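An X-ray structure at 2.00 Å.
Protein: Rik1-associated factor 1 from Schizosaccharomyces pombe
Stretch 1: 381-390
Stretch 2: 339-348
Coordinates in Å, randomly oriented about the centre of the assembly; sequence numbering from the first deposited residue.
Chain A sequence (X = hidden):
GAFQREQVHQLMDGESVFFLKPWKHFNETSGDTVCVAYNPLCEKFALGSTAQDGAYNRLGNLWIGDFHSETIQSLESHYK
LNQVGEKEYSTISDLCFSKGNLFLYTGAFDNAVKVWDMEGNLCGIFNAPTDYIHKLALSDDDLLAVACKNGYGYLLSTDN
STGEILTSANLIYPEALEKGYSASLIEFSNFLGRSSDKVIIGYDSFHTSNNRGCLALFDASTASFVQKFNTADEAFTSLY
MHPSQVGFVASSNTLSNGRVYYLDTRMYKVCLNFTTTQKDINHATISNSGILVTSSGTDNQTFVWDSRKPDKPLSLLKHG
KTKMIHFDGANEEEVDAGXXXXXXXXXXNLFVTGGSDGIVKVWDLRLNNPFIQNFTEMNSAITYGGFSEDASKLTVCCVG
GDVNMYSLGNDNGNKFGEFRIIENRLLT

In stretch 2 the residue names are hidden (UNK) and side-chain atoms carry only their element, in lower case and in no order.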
ATOM      1  N   ALA A 381      13.246  11.463   6.586  1.00 30.85           N
ATOM      2  CA  ALA A 381      12.389  11.152   5.425  1.00 36.12           C
ATOM      3  C   ALA A 381      11.193  10.243   5.771  1.00 29.80           C
ATOM      4  O   ALA A 381      11.335   9.259   6.484  1.00 28.03           O
ATOM      5  CB  ALA A 381      13.223  10.503   4.302  1.00 33.85           C
ATOM      6  N   ILE A 382      10.020  10.592   5.258  1.00 28.81           N
ATOM      7  CA  ILE A 382       8.801   9.822   5.471  1.00 25.49           C
ATOM      8  C   ILE A 382       8.876   8.495   4.730  1.00 24.61           C
ATOM      9  O   ILE A 382       9.268   8.452   3.563  1.00 25.73           O
ATOM     10  CB  ILE A 382       7.577  10.617   4.949  1.00 25.45           C
ATOM     11  CG1 ILE A 382       7.404  11.918   5.741  1.00 27.96           C
ATOM     12  CG2 ILE A 382       6.306   9.781   5.008  1.00 24.90           C
ATOM     13  CD1 ILE A 382       7.191  11.682   7.228  1.00 29.28           C
ATOM     14  N   THR A 383       8.497   7.406   5.384  1.00 21.96           N
ATOM     15  CA  THR A 383       8.479   6.102   4.695  1.00 27.13           C
ATOM     16  C   THR A 383       7.069   5.574   4.395  1.00 26.95           C
ATOM     17  O   THR A 383       6.897   4.733   3.507  1.00 25.27           O
ATOM     18  CB  THR A 383       9.267   5.006   5.462  1.00 22.59           C
ATOM     19  OG1 THR A 383       8.747   4.855   6.788  1.00 23.01           O
ATOM     20  CG2 THR A 383      10.745   5.348   5.528  1.00 27.31           C
ATOM     21  N   TYR A 384       6.065   6.069   5.124  1.00 25.58           N
ATOM     22  CA  TYR A 384       4.665   5.652   4.916  1.00 21.57           C
ATOM     23  C   TYR A 384       3.727   6.614   5.603  1.00 24.05           C
ATOM     24  O   TYR A 384       4.096   7.218   6.595  1.00 27.85           O
ATOM     25  CB  TYR A 384       4.407   4.256   5.514  1.00 31.95           C
ATOM     26  CG  TYR A 384       2.995   3.772   5.240  1.00 27.35           C
ATOM     27  CD1 TYR A 384       2.709   3.099   4.060  1.00 29.16           C
ATOM     28  CD2 TYR A 384       1.959   4.021   6.121  1.00 23.54           C
ATOM     29  CE1 TYR A 384       1.442   2.662   3.763  1.00 30.44           C
ATOM     30  CE2 TYR A 384       0.648   3.584   5.821  1.00 29.55           C
ATOM     31  CZ  TYR A 384       0.419   2.897   4.637  1.00 32.17           C
ATOM     32  OH  TYR A 384      -0.826   2.438   4.261  1.00 39.32           O
ATOM     33  N   GLY A 385       2.508   6.748   5.095  1.00 23.25           N
ATOM     34  CA  GLY A 385       1.474   7.491   5.792  1.00 28.42           C
ATOM     35  C   GLY A 385       0.101   7.056   5.309  1.00 27.43           C
ATOM     36  O   GLY A 385      -0.103   6.850   4.119  1.00 22.22           O
ATOM     37  N   GLY A 386      -0.854   6.937   6.224  1.00 28.88           N
ATOM     38  CA  GLY A 386      -2.159   6.418   5.863  1.00 25.20           C
ATOM     39  C   GLY A 386      -3.272   6.737   6.843  1.00 28.50           C
ATOM     40  O   GLY A 386      -3.132   6.515   8.049  1.00 26.73           O
ATOM     41  N   PHE A 387      -4.389   7.237   6.314  1.00 26.18           N
ATOM     42  CA  PHE A 387      -5.606   7.462   7.092  1.00 26.51           C
ATOM     43  C   PHE A 387      -6.360   6.169   7.301  1.00 29.95           C
ATOM     44  O   PHE A 387      -6.347   5.287   6.437  1.00 30.14           O
ATOM     45  CB  PHE A 387      -6.568   8.362   6.318  1.00 28.59           C
ATOM     46  CG  PHE A 387      -6.158   9.809   6.269  1.00 28.22           C
ATOM     47  CD1 PHE A 387      -6.377  10.630   7.349  1.00 29.46           C
ATOM     48  CD2 PHE A 387      -5.579  10.341   5.130  1.00 28.18           C
ATOM     49  CE1 PHE A 387      -6.019  11.959   7.302  1.00 30.21           C
ATOM     50  CE2 PHE A 387      -5.223  11.680   5.075  1.00 24.47           C
ATOM     51  CZ  PHE A 387      -5.440  12.479   6.165  1.00 31.37           C
ATOM     52  N   SER A 388      -7.071   6.064   8.413  1.00 24.89           N
ATOM     53  CA  SER A 388      -8.073   5.023   8.533  1.00 26.23           C
ATOM     54  C   SER A 388      -9.243   5.448   7.661  1.00 29.46           C
ATOM     55  O   SER A 388      -9.449   6.655   7.414  1.00 25.88           O
ATOM     56  CB  SER A 388      -8.505   4.831  10.002  1.00 28.04           C
ATOM     57  OG  SER A 388      -9.022   6.037  10.540  1.00 29.28           O
ATOM     58  N   GLU A 389     -10.006   4.466   7.197  1.00 29.83           N
ATOM     59  CA  GLU A 389     -11.150   4.736   6.328  1.00 35.94           C
ATOM     60  C   GLU A 389     -12.179   5.683   6.963  1.00 36.42           C
ATOM     61  O   GLU A 389     -12.829   6.454   6.254  1.00 38.73           O
ATOM     62  CB  GLU A 389     -11.835   3.425   5.911  1.00 31.95           C
ATOM     63  CG  GLU A 389     -11.140   2.700   4.794  1.00 39.59           C
ATOM     64  CD  GLU A 389     -11.933   1.494   4.309  1.00 56.92           C
ATOM     65  OE1 GLU A 389     -11.975   1.267   3.078  1.00 60.81           O
ATOM     66  OE2 GLU A 389     -12.523   0.780   5.155  1.00 53.86           O
ATOM     67  N   ASP A 390     -12.342   5.625   8.286  1.00 36.54           N
ATOM     68  CA  ASP A 390     -13.297   6.508   8.959  1.00 35.45           C
ATOM     69  C   ASP A 390     -12.686   7.891   9.296  1.00 34.64           C
ATOM     70  O   ASP A 390     -13.309   8.711   9.971  1.00 36.39           O
ATOM     71  CB  ASP A 390     -13.897   5.836  10.210  1.00 35.72           C
ATOM     72  CG  ASP A 390     -12.949   5.842  11.406  1.00 35.85           C
ATOM     73  OD1 ASP A 390     -11.801   6.303  11.259  1.00 35.50           O
ATOM     74  OD2 ASP A 390     -13.344   5.370  12.501  1.00 38.48           O
ATOM     75  N   UNK A 339       8.530  11.194  -2.607  1.00 20.77           N
ATOM     76  CA  UNK A 339       7.216  11.125  -1.980  1.00 21.57           C
ATOM     77  C   UNK A 339       6.789   9.675  -1.645  1.00 25.29           C
ATOM     78  O   UNK A 339       6.558   8.876  -2.561  1.00 22.78           O
ATOM     79  c   UNK A 339       6.599  14.200  -2.224  1.00 24.17           C
ATOM     80  c   UNK A 339       4.776  11.710  -2.197  1.00 24.84           C
ATOM     81  c   UNK A 339       6.493  13.190  -3.338  1.00 23.97           C
ATOM     82  c   UNK A 339       6.129  11.752  -2.893  1.00 23.63           C
ATOM     83  N   UNK A 340       6.643   9.352  -0.353  1.00 22.72           N
ATOM     84  CA  UNK A 340       6.220   8.009   0.075  1.00 25.17           C
ATOM     85  C   UNK A 340       4.828   7.941   0.711  1.00 26.00           C
ATOM     86  O   UNK A 340       4.377   6.875   1.164  1.00 26.19           O
ATOM     87  c   UNK A 340       8.413   6.811   0.408  1.00 31.40           C
ATOM     88  n   UNK A 340       9.569   6.887   1.085  1.00 33.53           N
ATOM     89  o   UNK A 340       8.321   6.278  -0.703  1.00 30.42           O
ATOM     90  c   UNK A 340       7.211   7.430   1.072  1.00 23.11           C
ATOM     91  N   UNK A 341       4.175   9.080   0.799  1.00 19.18           N
ATOM     92  CA  UNK A 341       2.817   9.149   1.296  1.00 21.86           C
ATOM     93  C   UNK A 341       1.985  10.041   0.382  1.00 23.08           C
ATOM     94  O   UNK A 341       2.375  11.171   0.107  1.00 20.17           O
ATOM     95  c   UNK A 341       2.802   9.750   2.709  1.00 21.49           C
ATOM     96  c   UNK A 341       1.417  10.210   3.134  1.00 24.36           C
ATOM     97  s   UNK A 341       1.404  11.027   4.738  1.00 34.35           S
ATOM     98  c   UNK A 341      -0.349  11.061   5.017  1.00 26.40           C
ATOM     99  N   UNK A 342       0.845   9.543  -0.093  1.00 21.29           N
ATOM    100  CA  UNK A 342      -0.015  10.345  -0.948  1.00 24.36           C
ATOM    101  C   UNK A 342      -1.447   9.828  -0.860  1.00 25.07           C
ATOM    102  O   UNK A 342      -1.748   8.773  -1.402  1.00 19.35           O
ATOM    103  c   UNK A 342       0.483  10.311  -2.401  1.00 24.27           C
ATOM    104  N   UNK A 343      -2.316  10.569  -0.172  1.00 21.56           N
ATOM    105  CA  UNK A 343      -3.689  10.109   0.066  1.00 22.54           C
ATOM    106  C   UNK A 343      -4.650  11.267   0.151  1.00 20.08           C
ATOM    107  O   UNK A 343      -4.322  12.335   0.700  1.00 22.68           O
ATOM    108  n   UNK A 343      -3.250   5.764   2.465  1.00 31.27           N
ATOM    109  c   UNK A 343      -3.158   7.931   1.363  1.00 24.81           C
ATOM    110  o   UNK A 343      -4.278   7.507   3.455  1.00 29.51           O
ATOM    111  c   UNK A 343      -3.611   7.048   2.524  1.00 32.54           C
ATOM    112  c   UNK A 343      -3.787   9.321   1.392  1.00 26.29           C
ATOM    113  N   UNK A 344      -5.852  11.033  -0.346  1.00 19.76           N
ATOM    114  CA  UNK A 344      -6.965  11.931  -0.112  1.00 23.24           C
ATOM    115  C   UNK A 344      -7.620  11.640   1.226  1.00 26.51           C
ATOM    116  O   UNK A 344      -7.852  10.484   1.606  1.00 22.87           O
ATOM    117  c   UNK A 344      -7.097  15.764  -4.818  1.00 25.60           C
ATOM    118  c   UNK A 344      -6.643  13.487  -4.363  1.00 18.16           C
ATOM    119  c   UNK A 344      -7.987  14.770  -2.801  1.00 23.64           C
ATOM    120  n   UNK A 344      -6.166  12.208  -4.489  1.00 20.46           N
ATOM    121  c   UNK A 344      -6.577  11.475  -3.390  1.00 20.55           C
ATOM    122  c   UNK A 344      -7.976  11.832  -1.251  1.00 26.58           C
ATOM    123  c   UNK A 344      -6.488  14.583  -5.197  1.00 24.78           C
ATOM    124  c   UNK A 344      -7.846  15.851  -3.644  1.00 23.73           C
ATOM    125  c   UNK A 344      -7.338  12.252  -2.562  1.00 23.21           C
ATOM    126  c   UNK A 344      -7.389  13.551  -3.164  1.00 22.98           C
ATOM    127  N   UNK A 345      -7.845  12.715   1.969  1.00 28.13           N
ATOM    128  CA  UNK A 345      -8.591  12.674   3.215  1.00 31.11           C
ATOM    129  C   UNK A 345      -9.869  11.865   3.025  1.00 29.72           C
ATOM    130  O   UNK A 345     -10.727  12.241   2.229  1.00 27.79           O
ATOM    131  o   UNK A 345      -9.325  15.493   6.342  1.00 38.29           O
ATOM    132  c   UNK A 345     -10.178  14.225   4.511  1.00 36.59           C
ATOM    133  c   UNK A 345      -8.956  14.113   3.608  1.00 30.53           C
ATOM    134  n   UNK A 345      -9.968  13.383   6.762  1.00 42.25           N
ATOM    135  c   UNK A 345      -9.794  14.424   5.955  1.00 40.18           C
ATOM    136  N   UNK A 346     -10.015  10.756   3.760  1.00 29.27           N
ATOM    137  CA  UNK A 346     -11.275  10.058   3.518  1.00 31.49           C
ATOM    138  C   UNK A 346     -12.458  10.952   3.885  1.00 35.52           C
ATOM    139  O   UNK A 346     -12.383  11.719   4.851  1.00 37.77           O
ATOM    140  c   UNK A 346      -9.172  10.063   4.740  1.00 30.11           C
ATOM    141  c   UNK A 346      -9.703   8.641   4.650  1.00 35.31           C
ATOM    142  c   UNK A 346     -11.179   8.824   4.421  1.00 32.12           C
ATOM    143  N   UNK A 347     -13.513  10.884   3.081  1.00 34.44           N
ATOM    144  CA  UNK A 347     -14.744  11.603   3.365  1.00 35.81           C
ATOM    145  C   UNK A 347     -14.609  13.118   3.110  1.00 41.22           C
ATOM    146  O   UNK A 347     -15.574  13.851   3.286  1.00 38.10           O
ATOM    147  c   UNK A 347     -15.856  10.144   7.574  1.00 55.21           C
ATOM    148  c   UNK A 347     -14.919   9.499   6.565  1.00 46.91           C
ATOM    149  c   UNK A 347     -15.325   9.832   5.133  1.00 45.92           C
ATOM    150  c   UNK A 347     -15.177  11.330   4.813  1.00 46.42           C
ATOM    151  n   UNK A 347     -16.195   9.217   8.701  1.00 51.56           N
ATOM    152  N   UNK A 348     -13.432  13.565   2.659  1.00 37.00           N
ATOM    153  CA  UNK A 348     -13.175  14.976   2.415  1.00 33.37           C
ATOM    154  C   UNK A 348     -12.658  15.269   1.011  1.00 30.83           C
ATOM    155  O   UNK A 348     -12.772  14.433   0.109  1.00 28.78           O
TER
HETATM  156  O   HOH W   1       2.279   5.472   2.104  1.00 33.10           O
HETATM  157  O   HOH W   2       0.185   6.978   0.972  1.00 28.40           O
HETATM  158  O   HOH W   3      -4.417   4.109   4.588  1.00 29.89           O

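Position 339 has four side-chain carbons, forked at the first, with one arm two carbons long. The CA-to-CB bond points away, and the side chain does not touch stretch 1. This is isoleucine, I339.

Position 340 has two carbons, the second carrying one oxygen and one nitrogen. The nitrogen lies 2.9 Å from I382 O and donates a nearly straight hydrogen bond to it. An amide on so short a chain is asparagine, N340.

Position 341 is an unbranched run of two carbons, a sulfur and a carbon. The sulfur sits 3.7 Å from G385 CA, and CB is 4.2 Å from I382 CG2. This is methionine, M341. G385 leaves the room it needs: an ideal CB there would come within 2.2 Å of M341 SD, a clash.

Position 342 has a single carbon, pointing away. It is alanine, A342.

Position 343 has three carbons, the third carrying one oxygen and one nitrogen. The oxygen accepts a hydrogen bond from F387 N at 2.9 Å. It also lies at the edge of the F387 ring. The nitrogen donates to water 3. This is glutamine, Q343.

Position 344 has one carbon, then fused five- and six-membered rings holding eight carbons and one nitrogen. The CA-to-CB bond points away, and the side chain does not touch stretch 1; the backbone O is 4.2 Å from F387 CD2. It is tryptophan, W344.

Position 345 again has three carbons ending in one oxygen and one nitrogen. The CA-to-CB bond points away, but the side-chain nitrogen comes within 4.2 Å of F387 CE1. CA lies over a face of the F387 ring, 4.0 Å from F387 CE2. This is a second glutamine, Q345.

Position 346 has three carbons closing a ring onto the backbone N. One ring carbon lies 3.4 Å from F387 CG, over a face of the ring. This is proline, P346. P346 CD makes a CH-pi contact on the same face as Q345 CA.

Position 347 has four carbons in a row ending in nitrogen. That nitrogen donates a hydrogen bond to D390 O at 3.2 Å. This is lysine, K347.

Position 348 has no side-chain atoms and is glycine, G348. G348 N donates a hydrogen bond to Q345 O at 3.0 Å, closing the type II turn from Q345 to G348.

The two strands run nearly parallel, 12° apart. No direct backbone-to-backbone hydrogen bond joins the stretches. Side chains of N340, Q343 and K347 reach backbone atoms instead. Water 1 links N340 O to G385 N, water 2 links A342 N to G385 O, and water 3 links Q343 NE2 to F387 O.

Stretch 2 339-348: INMAQWQPKG
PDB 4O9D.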